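Local coordinates for protein ferulic acid esterase, AmCE1/Fae1A (Anaeromyces mucronatus, PDB 5CXX) that probably hydrolyses feruloyl esters as a feruloyl esterase of the alpha/beta-hydrolase fold, with ferulic acid bound in its pocket, at residues R15-G20 against T78-T83; Y32-E37 against I130-P135; A180-I185 against S223-F228. All coordinates share one frame; numbering follows the deposited sequence. Where two conformers were deposited one is given.

Interaction 1 of 3, residues R15-G20 against T78-T83; sequences RTKQEG and TLAIPT
K17 and I81 both set their first branch anti to the carbonyl carbon and beside the backbone N (chi1 -67° and -80°), and each uses it to lean on the other segment. From CG outward K17 is a straight rod that brings its ammonium down to a helix side chain: NZ of K17 lies 4.0 Å from CD1 of L79, the two chains meeting at a slant. I81 works in the other sense, helix toward loop, with its CG1 at 4.0 Å from CA of R15.

Between them sits A80, whose methyl points toward the loop. A80 CB is 3.7 Å from the carbonyl carbon C of R15 and 3.8 Å from that of T16, while K17 N stands at 4.0 Å from the same CB. At A80 the helix thus offers a small methyl to main chain, with I81 CG1 and L79 CD1 adding to the contact; no hydrogen bond joins the two segments here.

Polar bonds flank this apolar patch. NE2 of Q18 donates to T16 O over 3.2 Å, coming from above the carbonyl plane, 61° out of it, and the same oxygen also bonds ND2 of N84, one helical turn further along from A80. The side chain of R15 sets out away from 78-83, and its guanidinium is held by a salt bridge to D75 and a hydrogen bond to N256. I81 and P82 also pack on F262 of helix 255-266.

Helix 77-87, kinked at P82, follows strand 58-62 and leads to strand 95-99, the parallel neighbour of 58-62 in the sheet. It is the connecting helix of a beta-alpha-beta crossover of the alpha/beta-hydrolase fold, overlaid here by the N-terminal loop.

Interaction 2 of 3, residues Y32-E37 against I130-P135; sequences YSKVTE and IEVIMP. With SO4 (sulfate ion), chain E.
K34 and E131 lie across each other without their charges meeting: K34 NZ stays 5.1 Å from OE1 of E131, and a water takes the ammonium instead. That water accepts from K34 NZ at 2.9 Å and donates to E131 O at 2.7 Å. This carbonyl faces P135 four residues on, which has no N-H to give it; the helix is kinked there, just past a wider pi-type turn at 130-133. With CG placed between its backbone N and carbonyl carbon (chi1 62°), K34 sets that atom against V132 CG2, the two chains sliding past in opposite directions.

V132 fills the centre. Its CG1 sits 3.7 Å from Y32 O, and its CG2 meets CG2 of V35 at 3.8 Å. V35 CG2 also touches OE1 of E131 at 3.5 Å. The contact sets the turn between the antiparallel strands 26-33 and 38-45, at the sheet margin, against helix 125-140.

S33 shapes that turn: its OG accepts the N-H of T36 almost straight (172°) and that of V35 more bent (130°), an ST motif and ST turn in one, and it also hydrogen-bonds E128 of the helix. An alanine here would probably leave both N-H groups and the E128 carboxylate without this shared partner, and the turn less firmly held. Y32 N donates to O2 of a sulfate, probably from the crystallisation liquor, at 2.7 Å.

Interaction 3 of 3, residues A180-I185 against S223-F228; sequences APAPGI and SVVGQF. With FER (3-(4-hydroxy-3-methoxyphenyl)-2-propenoic acid), chain D.
P183 and F228 make a CH-pi contact: P183 CB stands over the centre of the F228 ring, 3.4 Å from its centroid and only 7° off the normal. V225 O lies at the edge of that ring, in its plane.

Van der Waals packing centres on V225. Its CG1 presses on CA of A182 at 3.6 Å, while its CG2 reaches CB of A180 at 4.0 Å. P181 O is buried against V225 CB and has no polar partner.

No hydrogen bond crosses between the two segments; within the second, F228 N donates to V225 O over 3.0 Å, closing a type II' turn with G226 at positive phi.

Ferulic acid lies across P183 from the F228 ring, with P183 CG 3.4 Å from its O4 and A182 CB 3.7 Å from its C2. V224 CG1 adds a contact at 3.7 Å to ligand C8.

V225 also touches S156 and H253, and D222 accepts its N-H; these three have a geometry consistent with a Ser-His-Asp triad, as in other alpha/beta-hydrolases. The two loops leave the sheet from neighbouring strands, 175-179 and 213-219, with helix 157-168 packed on P181 and helix 228-238 starting at F228.

From the N terminus, 15-20 comes first, and interaction 1 closes a loop holding strands 26-33, 38-45 and 58-62 before helix 77-87 returns to it. Interaction 2 opens inside that loop at 32-37 and closes beyond it at 130-135, so the two cross, tying the start of the chain and the first hairpin to two helices of the fold. Interaction 3 follows in series: after strand 150-155 and helix 157-168, it closes the excursion from 180-185 to 223-228, which contains the small sheet 188-190/194-196 and strand 213-219. The three stay apart, nearest atoms about 13 to 15 Å; of them, interaction 3 is the one that contributes to the ferulic acid pocket.

Interaction 1 of 3, residues R15-G20 against T78-T83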
ATOM      1  N   ARG A  15      12.481   1.227 -12.371  1.00 21.12           N
ATOM      2  CA  ARG A  15      11.523   0.124 -12.230  1.00 21.69           C
ATOM      3  C   ARG A  15      11.969  -1.171 -12.901  1.00 20.54           C
ATOM      4  O   ARG A  15      11.242  -2.160 -12.913  1.00 22.43           O
ATOM      5  CB  ARG A  15      10.143   0.521 -12.771  1.00 23.08           C
ATOM      6  CG  ARG A  15      10.198   1.023 -14.242  1.00 20.33           C
ATOM      7  CD  ARG A  15       8.736   1.405 -14.689  1.00 22.12           C
ATOM      8  NE  ARG A  15       7.889   0.196 -14.851  1.00 22.63           N
ATOM      9  CZ  ARG A  15       6.718   0.219 -15.487  1.00 23.78           C
ATOM     10  NH1 ARG A  15       6.248   1.395 -15.939  1.00 25.11           N
ATOM     11  NH2 ARG A  15       6.007  -0.906 -15.654  1.00 23.01           N
ATOM     12  N   THR A  16      13.180  -1.143 -13.469  1.00 20.39           N
ATOM     13  CA  THR A  16      13.787  -2.280 -14.194  1.00 22.17           C
ATOM     14  C   THR A  16      14.966  -2.818 -13.366  1.00 21.02           C
ATOM     15  O   THR A  16      15.785  -2.013 -12.823  1.00 21.64           O
ATOM     16  CB  THR A  16      14.278  -1.784 -15.601  1.00 26.76           C
ATOM     17  OG1 THR A  16      13.113  -1.323 -16.310  1.00 33.24           O
ATOM     18  CG2 THR A  16      14.915  -2.914 -16.417  1.00 30.90           C
ATOM     19  N   LYS A  17      15.111  -4.146 -13.316  1.00 21.62           N
ATOM     20  CA  LYS A  17      16.329  -4.717 -12.748  1.00 20.24           C
ATOM     21  C   LYS A  17      17.518  -4.419 -13.649  1.00 23.84           C
ATOM     22  O   LYS A  17      17.470  -4.667 -14.846  1.00 27.04           O
ATOM     23  CB  LYS A  17      16.201  -6.242 -12.549  1.00 21.24           C
ATOM     24  CG  LYS A  17      15.137  -6.485 -11.437  1.00 20.29           C
ATOM     25  CD  LYS A  17      15.042  -8.034 -11.244  1.00 21.89           C
ATOM     26  CE  LYS A  17      14.046  -8.396 -10.152  1.00 26.74           C
ATOM     27  NZ  LYS A  17      13.920  -9.934 -10.081  1.00 30.55           N
ATOM     28  N   GLN A  18      18.550  -3.812 -13.070  1.00 20.57           N
ATOM     29  CA  GLN A  18      19.769  -3.515 -13.811  1.00 21.39           C
ATOM     30  C   GLN A  18      20.805  -4.640 -13.756  1.00 22.16           C
ATOM     31  O   GLN A  18      20.977  -5.303 -12.721  1.00 24.38           O
ATOM     32  CB  GLN A  18      20.378  -2.221 -13.208  1.00 21.60           C
ATOM     33  CG  GLN A  18      19.360  -1.062 -13.198  1.00 23.38           C
ATOM     34  CD  GLN A  18      19.027  -0.632 -14.606  1.00 31.65           C
ATOM     35  OE1 GLN A  18      19.927  -0.469 -15.447  1.00 38.73           O
ATOM     36  NE2 GLN A  18      17.752  -0.558 -14.915  1.00 28.00           N
ATOM     37  N   GLU A  19      21.474  -4.881 -14.868  1.00 23.09           N
ATOM     38  CA  GLU A  19      22.450  -5.980 -14.929  1.00 23.99           C
ATOM     39  C   GLU A  19      23.563  -5.708 -13.925  1.00 24.46           C
ATOM     40  O   GLU A  19      24.026  -4.538 -13.820  1.00 26.24           O
ATOM     41  CB  GLU A  19      23.008  -6.100 -16.336  1.00 25.01           C
ATOM     42  CG  GLU A  19      23.746  -7.438 -16.604  1.00 25.98           C
ATOM     43  CD  GLU A  19      22.814  -8.616 -16.645  1.00 25.59           C
ATOM     44  OE1 GLU A  19      21.577  -8.378 -16.769  1.00 24.67           O
ATOM     45  OE2 GLU A  19      23.245  -9.761 -16.527  1.00 26.26           O
ATOM     46  N   GLY A  20      24.016  -6.733 -13.203  1.00 24.80           N
ATOM     47  CA  GLY A  20      25.134  -6.538 -12.264  1.00 25.48           C
ATOM     48  C   GLY A  20      24.685  -6.043 -10.868  1.00 24.67           C
ATOM     49  O   GLY A  20      25.522  -5.914 -10.001  1.00 29.58           O
ATOM     50  N   THR A  78       8.209  -3.577  -8.169  1.00 18.79           N
ATOM     51  CA  THR A  78       8.125  -3.722  -6.712  1.00 19.37           C
ATOM     52  C   THR A  78       9.485  -4.072  -6.136  1.00 18.59           C
ATOM     53  O   THR A  78       9.926  -3.511  -5.106  1.00 19.85           O
ATOM     54  CB  THR A  78       7.078  -4.810  -6.364  1.00 18.45           C
ATOM     55  OG1 THR A  78       5.804  -4.347  -6.860  1.00 18.56           O
ATOM     56  CG2 THR A  78       6.956  -5.099  -4.837  1.00 20.37           C
ATOM     57  N   LEU A  79      10.124  -5.072  -6.747  1.00 18.52           N
ATOM     58  CA  LEU A  79      11.470  -5.468  -6.294  1.00 18.58           C
ATOM     59  C   LEU A  79      12.551  -4.507  -6.746  1.00 22.74           C
ATOM     60  O   LEU A  79      13.582  -4.401  -6.064  1.00 22.22           O
ATOM     61  CB  LEU A  79      11.829  -6.875  -6.839  1.00 20.18           C
ATOM     62  CG  LEU A  79      10.948  -8.008  -6.336  1.00 22.10           C
ATOM     63  CD1 LEU A  79      11.309  -9.317  -7.097  1.00 23.00           C
ATOM     64  CD2 LEU A  79      11.094  -8.184  -4.804  1.00 25.62           C
ATOM     65  N   ALA A  80      12.388  -3.844  -7.888  1.00 19.43           N
ATOM     66  CA  ALA A  80      13.533  -3.058  -8.410  1.00 20.02           C
ATOM     67  C   ALA A  80      13.629  -1.671  -7.790  1.00 19.55           C
ATOM     68  O   ALA A  80      14.736  -1.183  -7.551  1.00 20.84           O
ATOM     69  CB  ALA A  80      13.453  -2.917  -9.936  1.00 20.85           C
ATOM     70  N   ILE A  81      12.497  -1.020  -7.568  1.00 18.09           N
ATOM     71  CA  ILE A  81      12.538   0.390  -7.154  1.00 18.93           C
ATOM     72  C   ILE A  81      13.274   0.645  -5.826  1.00 19.99           C
ATOM     73  O   ILE A  81      14.156   1.535  -5.778  1.00 20.62           O
ATOM     74  CB  ILE A  81      11.080   0.955  -7.098  1.00 19.76           C
ATOM     75  CG1 ILE A  81      10.631   1.309  -8.539  1.00 20.44           C
ATOM     76  CG2 ILE A  81      11.000   2.206  -6.163  1.00 19.06           C
ATOM     77  CD1 ILE A  81       9.104   1.685  -8.644  1.00 20.27           C
ATOM     78  N   PRO A  82      12.976  -0.139  -4.765  1.00 19.61           N
ATOM     79  CA  PRO A  82      13.684   0.226  -3.507  1.00 22.15           C
ATOM     80  C   PRO A  82      15.180  -0.042  -3.589  1.00 20.97           C
ATOM     81  O   PRO A  82      15.960   0.778  -3.072  1.00 21.20           O
ATOM     82  CB  PRO A  82      13.022  -0.671  -2.441  1.00 21.23           C
ATOM     83  CG  PRO A  82      11.626  -0.982  -3.035  1.00 21.77           C
ATOM     84  CD  PRO A  82      11.874  -1.127  -4.554  1.00 19.32           C
ATOM     85  N   THR A  83      15.604  -1.110  -4.269  1.00 21.16           N
ATOM     86  CA  THR A  83      17.052  -1.362  -4.463  1.00 22.12           C
ATOM     87  C   THR A  83      17.717  -0.303  -5.323  1.00 20.73           C
ATOM     88  O   THR A  83      18.794   0.185  -5.023  1.00 23.79           O
ATOM     89  CB  THR A  83      17.241  -2.782  -5.078  1.00 22.05           C
ATOM     90  OG1 THR A  83      16.925  -3.710  -4.051  1.00 24.98           O
ATOM     91  CG2 THR A  83      18.702  -3.006  -5.568  1.00 24.33           C
TER

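Interaction 2 of 3, residues Y32-E37 against I130-P135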
ATOM      1  N   TYR A  32      -0.915 -18.792  10.594  1.00 19.58           N
ATOM      2  CA  TYR A  32      -2.327 -18.931  10.976  1.00 19.03           C
ATOM      3  C   TYR A  32      -2.903 -17.585  11.425  1.00 18.70           C
ATOM      4  O   TYR A  32      -2.281 -16.935  12.243  1.00 20.89           O
ATOM      5  CB  TYR A  32      -2.501 -19.985  12.118  1.00 20.76           C
ATOM      6  CG  TYR A  32      -3.959 -20.248  12.432  1.00 22.03           C
ATOM      7  CD1 TYR A  32      -4.717 -21.144  11.671  1.00 20.79           C
ATOM      8  CD2 TYR A  32      -4.623 -19.525  13.428  1.00 19.77           C
ATOM      9  CE1 TYR A  32      -6.067 -21.299  11.901  1.00 20.01           C
ATOM     10  CE2 TYR A  32      -5.930 -19.661  13.677  1.00 18.47           C
ATOM     11  CZ  TYR A  32      -6.707 -20.587  12.892  1.00 19.03           C
ATOM     12  OH  TYR A  32      -8.041 -20.758  13.152  1.00 20.01           O
ATOM     13  N   SER A  33      -4.101 -17.270  10.949  1.00 19.96           N
ATOM     14  CA  SER A  33      -4.787 -16.007  11.341  1.00 20.15           C
ATOM     15  C   SER A  33      -6.009 -16.301  12.216  1.00 17.66           C
ATOM     16  O   SER A  33      -6.977 -16.928  11.780  1.00 19.76           O
ATOM     17  CB  SER A  33      -5.261 -15.281  10.078  1.00 20.81           C
ATOM     18  OG  SER A  33      -6.198 -14.247  10.493  1.00 20.35           O
ATOM     19  N   LYS A  34      -5.957 -15.787  13.451  1.00 20.17           N
ATOM     20  CA  LYS A  34      -7.154 -15.822  14.284  1.00 19.46           C
ATOM     21  C   LYS A  34      -8.297 -14.913  13.758  1.00 20.08           C
ATOM     22  O   LYS A  34      -9.417 -15.029  14.265  1.00 22.31           O
ATOM     23  CB  LYS A  34      -6.835 -15.447  15.741  1.00 21.32           C
ATOM     24  CG  LYS A  34      -6.306 -14.039  15.872  1.00 22.54           C
ATOM     25  CD  LYS A  34      -5.854 -13.797  17.352  1.00 25.66           C
ATOM     26  CE  LYS A  34      -5.298 -12.367  17.470  1.00 30.13           C
ATOM     27  NZ  LYS A  34      -4.664 -12.224  18.832  1.00 36.38           N
ATOM     28  N   VAL A  35      -7.980 -14.000  12.837  1.00 19.13           N
ATOM     29  CA  VAL A  35      -8.991 -13.091  12.303  1.00 18.50           C
ATOM     30  C   VAL A  35      -9.849 -13.818  11.258  1.00 21.50           C
ATOM     31  O   VAL A  35     -11.091 -13.796  11.339  1.00 20.31           O
ATOM     32  CB  VAL A  35      -8.308 -11.846  11.730  1.00 19.26           C
ATOM     33  CG1 VAL A  35      -9.287 -11.061  10.875  1.00 20.38           C
ATOM     34  CG2 VAL A  35      -7.753 -10.968  12.856  1.00 20.17           C
ATOM     35  N   THR A  36      -9.192 -14.483  10.328  1.00 18.60           N
ATOM     36  CA  THR A  36      -9.949 -15.305   9.325  1.00 18.71           C
ATOM     37  C   THR A  36     -10.237 -16.721   9.811  1.00 20.91           C
ATOM     38  O   THR A  36     -11.051 -17.450   9.234  1.00 19.99           O
ATOM     39  CB  THR A  36      -9.177 -15.424   7.997  1.00 20.12           C
ATOM     40  OG1 THR A  36      -7.917 -16.075   8.249  1.00 18.74           O
ATOM     41  CG2 THR A  36      -8.888 -13.998   7.410  1.00 21.26           C
ATOM     42  N   GLU A  37      -9.596 -17.113  10.894  1.00 19.76           N
ATOM     43  CA  GLU A  37      -9.607 -18.503  11.422  1.00 19.54           C
ATOM     44  C   GLU A  37      -9.146 -19.499  10.366  1.00 19.61           C
ATOM     45  O   GLU A  37      -9.617 -20.633  10.328  1.00 20.86           O
ATOM     46  CB  GLU A  37     -10.977 -18.883  12.004  1.00 21.30           C
ATOM     47  CG  GLU A  37     -11.369 -17.873  13.110  1.00 24.76           C
ATOM     48  CD  GLU A  37     -12.629 -18.245  13.868  1.00 28.62           C
ATOM     49  OE1 GLU A  37     -13.049 -19.417  13.883  1.00 27.25           O
ATOM     50  OE2 GLU A  37     -13.271 -17.324  14.440  1.00 27.03           O
ATOM     51  N   ILE A 130      -3.234  -5.628  11.912  1.00 17.10           N
ATOM     52  CA  ILE A 130      -2.836  -5.148  13.257  1.00 17.03           C
ATOM     53  C   ILE A 130      -2.768  -6.283  14.265  1.00 17.82           C
ATOM     54  O   ILE A 130      -1.848  -6.321  15.103  1.00 19.82           O
ATOM     55  CB  ILE A 130      -3.823  -4.024  13.697  1.00 21.02           C
ATOM     56  CG1 ILE A 130      -3.579  -2.823  12.773  1.00 19.89           C
ATOM     57  CG2 ILE A 130      -3.652  -3.697  15.170  1.00 20.30           C
ATOM     58  CD1 ILE A 130      -4.679  -1.710  12.943  1.00 19.37           C
ATOM     59  N   GLU A 131      -3.713  -7.242  14.153  1.00 18.67           N
ATOM     60  CA  GLU A 131      -3.797  -8.320  15.141  1.00 19.60           C
ATOM     61  C   GLU A 131      -2.931  -9.536  14.797  1.00 18.36           C
ATOM     62  O   GLU A 131      -2.609 -10.310  15.699  1.00 21.37           O
ATOM     63  CB  GLU A 131      -5.250  -8.830  15.298  1.00 20.52           C
ATOM     64  CG  GLU A 131      -6.178  -7.705  15.775  1.00 23.93           C
ATOM     65  CD  GLU A 131      -7.611  -8.193  15.863  1.00 34.32           C
ATOM     66  OE1 GLU A 131      -7.855  -9.409  15.980  1.00 42.58           O
ATOM     67  OE2 GLU A 131      -8.510  -7.365  15.790  1.00 43.63           O
ATOM     68  N   VAL A 132      -2.624  -9.727  13.510  1.00 19.36           N
ATOM     69  CA  VAL A 132      -1.957 -10.989  13.100  1.00 18.74           C
ATOM     70  C   VAL A 132      -0.638 -10.724  12.388  1.00 19.18           C
ATOM     71  O   VAL A 132       0.393 -11.275  12.826  1.00 19.14           O
ATOM     72  CB  VAL A 132      -2.831 -11.852  12.186  1.00 19.27           C
ATOM     73  CG1 VAL A 132      -2.134 -13.212  11.943  1.00 19.62           C
ATOM     74  CG2 VAL A 132      -4.128 -12.124  12.890  1.00 19.39           C
ATOM     75  N   ILE A 133      -0.651  -9.937  11.317  1.00 17.28           N
ATOM     76  CA  ILE A 133       0.565  -9.819  10.516  1.00 17.30           C
ATOM     77  C   ILE A 133       1.667  -9.008  11.209  1.00 19.41           C
ATOM     78  O   ILE A 133       2.844  -9.441  11.256  1.00 18.55           O
ATOM     79  CB  ILE A 133       0.257  -9.204   9.174  1.00 16.78           C
ATOM     80  CG1 ILE A 133      -0.521 -10.246   8.300  1.00 16.44           C
ATOM     81  CG2 ILE A 133       1.556  -8.876   8.370  1.00 19.77           C
ATOM     82  CD1 ILE A 133      -1.008  -9.617   6.971  1.00 17.54           C
ATOM     83  N   MET A 134       1.320  -7.888  11.786  1.00 17.95           N
ATOM     84  CA  MET A 134       2.336  -7.089  12.458  0.73 17.06           C
ATOM     85  C   MET A 134       2.983  -7.833  13.617  1.00 21.16           C
ATOM     86  O   MET A 134       4.220  -7.857  13.741  1.00 21.62           O
ATOM     87  CB  MET A 134       1.759  -5.740  12.924  0.73 19.46           C
ATOM     88  CG  MET A 134       1.660  -4.820  11.789  0.73 19.10           C
ATOM     89  SD  MET A 134       0.819  -3.318  12.307  0.73 21.20           S
ATOM     90  CE  MET A 134       2.219  -2.417  12.916  0.73 23.83           C
ATOM     91  N   PRO A 135       2.179  -8.517  14.485  1.00 19.15           N
ATOM     92  CA  PRO A 135       2.856  -9.321  15.526  1.00 22.17           C
ATOM     93  C   PRO A 135       3.701 -10.463  14.929  1.00 20.99           C
ATOM     94  O   PRO A 135       4.770 -10.784  15.452  1.00 23.37           O
ATOM     95  CB  PRO A 135       1.688  -9.880  16.363  1.00 23.94           C
ATOM     96  CG  PRO A 135       0.568  -8.846  16.157  1.00 24.36           C
ATOM     97  CD  PRO A 135       0.723  -8.363  14.756  1.00 20.90           C
TER
HETATM   98  S   SO4 E 302       2.109 -19.552  13.074  0.75 32.34           S
HETATM   99  O1  SO4 E 302       1.997 -18.180  13.657  0.75 33.51           O
HETATM  100  O2  SO4 E 302       1.058 -19.792  12.128  0.75 30.77           O
HETATM  101  O3  SO4 E 302       1.958 -20.470  14.197  0.75 43.29           O
HETATM  102  O4  SO4 E 302       3.397 -19.837  12.393  0.75 33.01           O
HETATM  103  O   HOH W   1      -2.844 -10.056  18.358  1.00 34.67           O

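Interaction 3 of 3, residues A180-I185 against S223-F228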
ATOM      1  N   ALA A 180      -3.871   4.903  -7.124  1.00 16.65           N
ATOM      2  CA  ALA A 180      -5.192   4.750  -7.767  1.00 16.50           C
ATOM      3  C   ALA A 180      -6.212   4.115  -6.828  1.00 17.20           C
ATOM      4  O   ALA A 180      -6.845   3.110  -7.194  1.00 18.21           O
ATOM      5  CB  ALA A 180      -5.097   3.949  -9.088  1.00 19.03           C
ATOM      6  N   PRO A 181      -6.449   4.710  -5.659  1.00 17.00           N
ATOM      7  CA  PRO A 181      -7.401   4.110  -4.709  1.00 17.56           C
ATOM      8  C   PRO A 181      -8.860   4.030  -5.213  1.00 20.93           C
ATOM      9  O   PRO A 181      -9.386   4.890  -5.913  1.00 19.88           O
ATOM     10  CB  PRO A 181      -7.308   5.059  -3.480  1.00 16.68           C
ATOM     11  CG  PRO A 181      -6.907   6.430  -4.064  1.00 17.93           C
ATOM     12  CD  PRO A 181      -5.843   5.958  -5.115  1.00 18.79           C
ATOM     13  N   ALA A 182      -9.482   2.908  -4.840  1.00 17.54           N
ATOM     14  CA  ALA A 182     -10.847   2.580  -5.226  1.00 17.49           C
ATOM     15  C   ALA A 182     -11.890   3.459  -4.518  1.00 17.11           C
ATOM     16  O   ALA A 182     -11.619   3.964  -3.405  1.00 18.89           O
ATOM     17  CB  ALA A 182     -11.074   1.053  -4.889  1.00 17.18           C
ATOM     18  N   PRO A 183     -13.093   3.541  -5.085  1.00 19.03           N
ATOM     19  CA  PRO A 183     -14.195   4.245  -4.403  1.00 19.36           C
ATOM     20  C   PRO A 183     -14.591   3.580  -3.109  1.00 19.76           C
ATOM     21  O   PRO A 183     -14.360   2.373  -2.899  1.00 19.45           O
ATOM     22  CB  PRO A 183     -15.366   4.159  -5.384  1.00 21.43           C
ATOM     23  CG  PRO A 183     -15.021   2.945  -6.312  1.00 20.73           C
ATOM     24  CD  PRO A 183     -13.511   2.964  -6.392  1.00 18.18           C
ATOM     25  N   GLY A 184     -15.232   4.373  -2.244  1.00 18.89           N
ATOM     26  CA  GLY A 184     -15.943   3.862  -1.085  1.00 19.35           C
ATOM     27  C   GLY A 184     -15.276   4.043   0.265  1.00 20.37           C
ATOM     28  O   GLY A 184     -15.841   3.572   1.296  1.00 21.28           O
ATOM     29  N   ILE A 185     -14.123   4.715   0.316  1.00 18.07           N
ATOM     30  CA  ILE A 185     -13.630   5.065   1.666  1.00 20.05           C
ATOM     31  C   ILE A 185     -14.731   5.918   2.319  1.00 21.10           C
ATOM     32  O   ILE A 185     -15.086   5.736   3.488  1.00 20.57           O
ATOM     33  CB  ILE A 185     -12.337   5.875   1.645  1.00 18.41           C
ATOM     34  CG1 ILE A 185     -11.234   4.975   1.069  1.00 18.03           C
ATOM     35  CG2 ILE A 185     -11.960   6.349   3.090  1.00 21.95           C
ATOM     36  CD1 ILE A 185      -9.951   5.785   0.845  1.00 19.30           C
ATOM     37  N   SER A 223      -9.787   3.914 -16.071  1.00 22.29           N
ATOM     38  CA  SER A 223     -11.123   3.451 -16.450  1.00 26.28           C
ATOM     39  C   SER A 223     -11.797   2.629 -15.307  1.00 25.98           C
ATOM     40  O   SER A 223     -13.024   2.313 -15.409  1.00 29.45           O
ATOM     41  CB  SER A 223     -11.023   2.575 -17.718  1.00 26.56           C
ATOM     42  OG  SER A 223     -10.198   1.476 -17.427  1.00 32.22           O
ATOM     43  N   VAL A 224     -11.070   2.336 -14.231  1.00 22.37           N
ATOM     44  CA  VAL A 224     -11.600   1.467 -13.174  1.00 20.47           C
ATOM     45  C   VAL A 224     -11.985   2.308 -11.946  1.00 22.63           C
ATOM     46  O   VAL A 224     -13.093   2.093 -11.412  1.00 23.15           O
ATOM     47  CB  VAL A 224     -10.597   0.408 -12.770  1.00 22.52           C
ATOM     48  CG1 VAL A 224     -11.049  -0.466 -11.538  1.00 22.13           C
ATOM     49  CG2 VAL A 224     -10.326  -0.499 -13.990  1.00 25.19           C
ATOM     50  N   VAL A 225     -11.106   3.235 -11.529  1.00 19.20           N
ATOM     51  CA  VAL A 225     -11.458   4.030 -10.348  1.00 20.72           C
ATOM     52  C   VAL A 225     -11.730   5.509 -10.687  1.00 22.49           C
ATOM     53  O   VAL A 225     -12.099   6.248  -9.806  1.00 19.65           O
ATOM     54  CB  VAL A 225     -10.370   3.945  -9.219  1.00 18.64           C
ATOM     55  CG1 VAL A 225     -10.151   2.444  -8.781  1.00 20.72           C
ATOM     56  CG2 VAL A 225      -9.004   4.589  -9.624  1.00 20.17           C
ATOM     57  N   GLY A 226     -11.520   5.916 -11.942  1.00 20.67           N
ATOM     58  CA  GLY A 226     -11.982   7.222 -12.417  1.00 19.71           C
ATOM     59  C   GLY A 226     -11.475   8.384 -11.592  1.00 22.62           C
ATOM     60  O   GLY A 226     -10.259   8.518 -11.383  1.00 21.27           O
ATOM     61  N   GLN A 227     -12.444   9.147 -11.073  1.00 21.28           N
ATOM     62  CA  GLN A 227     -12.134  10.374 -10.337  1.00 22.79           C
ATOM     63  C   GLN A 227     -12.135  10.134  -8.850  1.00 19.73           C
ATOM     64  O   GLN A 227     -12.068  11.133  -8.071  1.00 21.08           O
ATOM     65  CB  GLN A 227     -13.156  11.437 -10.699  1.00 25.35           C
ATOM     66  CG  GLN A 227     -13.030  11.802 -12.182  1.00 29.32           C
ATOM     67  CD  GLN A 227     -11.720  12.481 -12.490  1.00 41.72           C
ATOM     68  OE1 GLN A 227     -11.441  13.545 -11.949  1.00 47.66           O
ATOM     69  NE2 GLN A 227     -10.910  11.881 -13.355  1.00 51.24           N
ATOM     70  N   PHE A 228     -12.192   8.887  -8.401  1.00 19.01           N
ATOM     71  CA  PHE A 228     -12.215   8.700  -6.939  1.00 19.52           C
ATOM     72  C   PHE A 228     -10.925   9.096  -6.252  1.00 19.90           C
ATOM     73  O   PHE A 228     -11.001   9.755  -5.207  1.00 20.32           O
ATOM     74  CB  PHE A 228     -12.656   7.258  -6.585  1.00 19.49           C
ATOM     75  CG  PHE A 228     -14.170   7.115  -6.766  1.00 21.07           C
ATOM     76  CD1 PHE A 228     -15.022   7.610  -5.773  1.00 19.57           C
ATOM     77  CD2 PHE A 228     -14.724   6.652  -7.966  1.00 22.15           C
ATOM     78  CE1 PHE A 228     -16.415   7.576  -5.931  1.00 22.48           C
ATOM     79  CE2 PHE A 228     -16.150   6.632  -8.151  1.00 24.00           C
ATOM     80  CZ  PHE A 228     -16.993   7.063  -7.116  1.00 22.70           C
TER
HETATM   81  C4  FER D 301     -15.497  -0.307  -7.362  1.00 19.73           C
HETATM   82  C5  FER D 301     -14.709  -0.305  -8.549  1.00 21.99           C
HETATM   83  C6  FER D 301     -13.435  -0.790  -8.513  1.00 21.00           C
HETATM   84  C3  FER D 301     -14.902  -0.731  -6.159  1.00 18.96           C
HETATM   85  C2  FER D 301     -13.634  -1.246  -6.108  1.00 18.19           C
HETATM   86  C1  FER D 301     -12.888  -1.259  -7.272  1.00 19.78           C
HETATM   87  C10 FER D 301     -15.046  -0.877  -3.869  1.00 21.00           C
HETATM   88  C7  FER D 301     -11.516  -1.839  -7.215  1.00 20.56           C
HETATM   89  C8  FER D 301     -10.805  -2.226  -8.287  1.00 18.94           C
HETATM   90  C9  FER D 301      -9.408  -2.803  -8.063  1.00 21.10           C
HETATM   91  O1  FER D 301      -8.905  -2.955  -6.905  1.00 19.87           O
HETATM   92  O2  FER D 301      -8.754  -3.170  -9.073  1.00 24.99           O
HETATM   93  O4  FER D 301     -16.776   0.153  -7.278  1.00 22.54           O
HETATM   94  O3  FER D 301     -15.743  -0.648  -5.089  1.00 20.39           O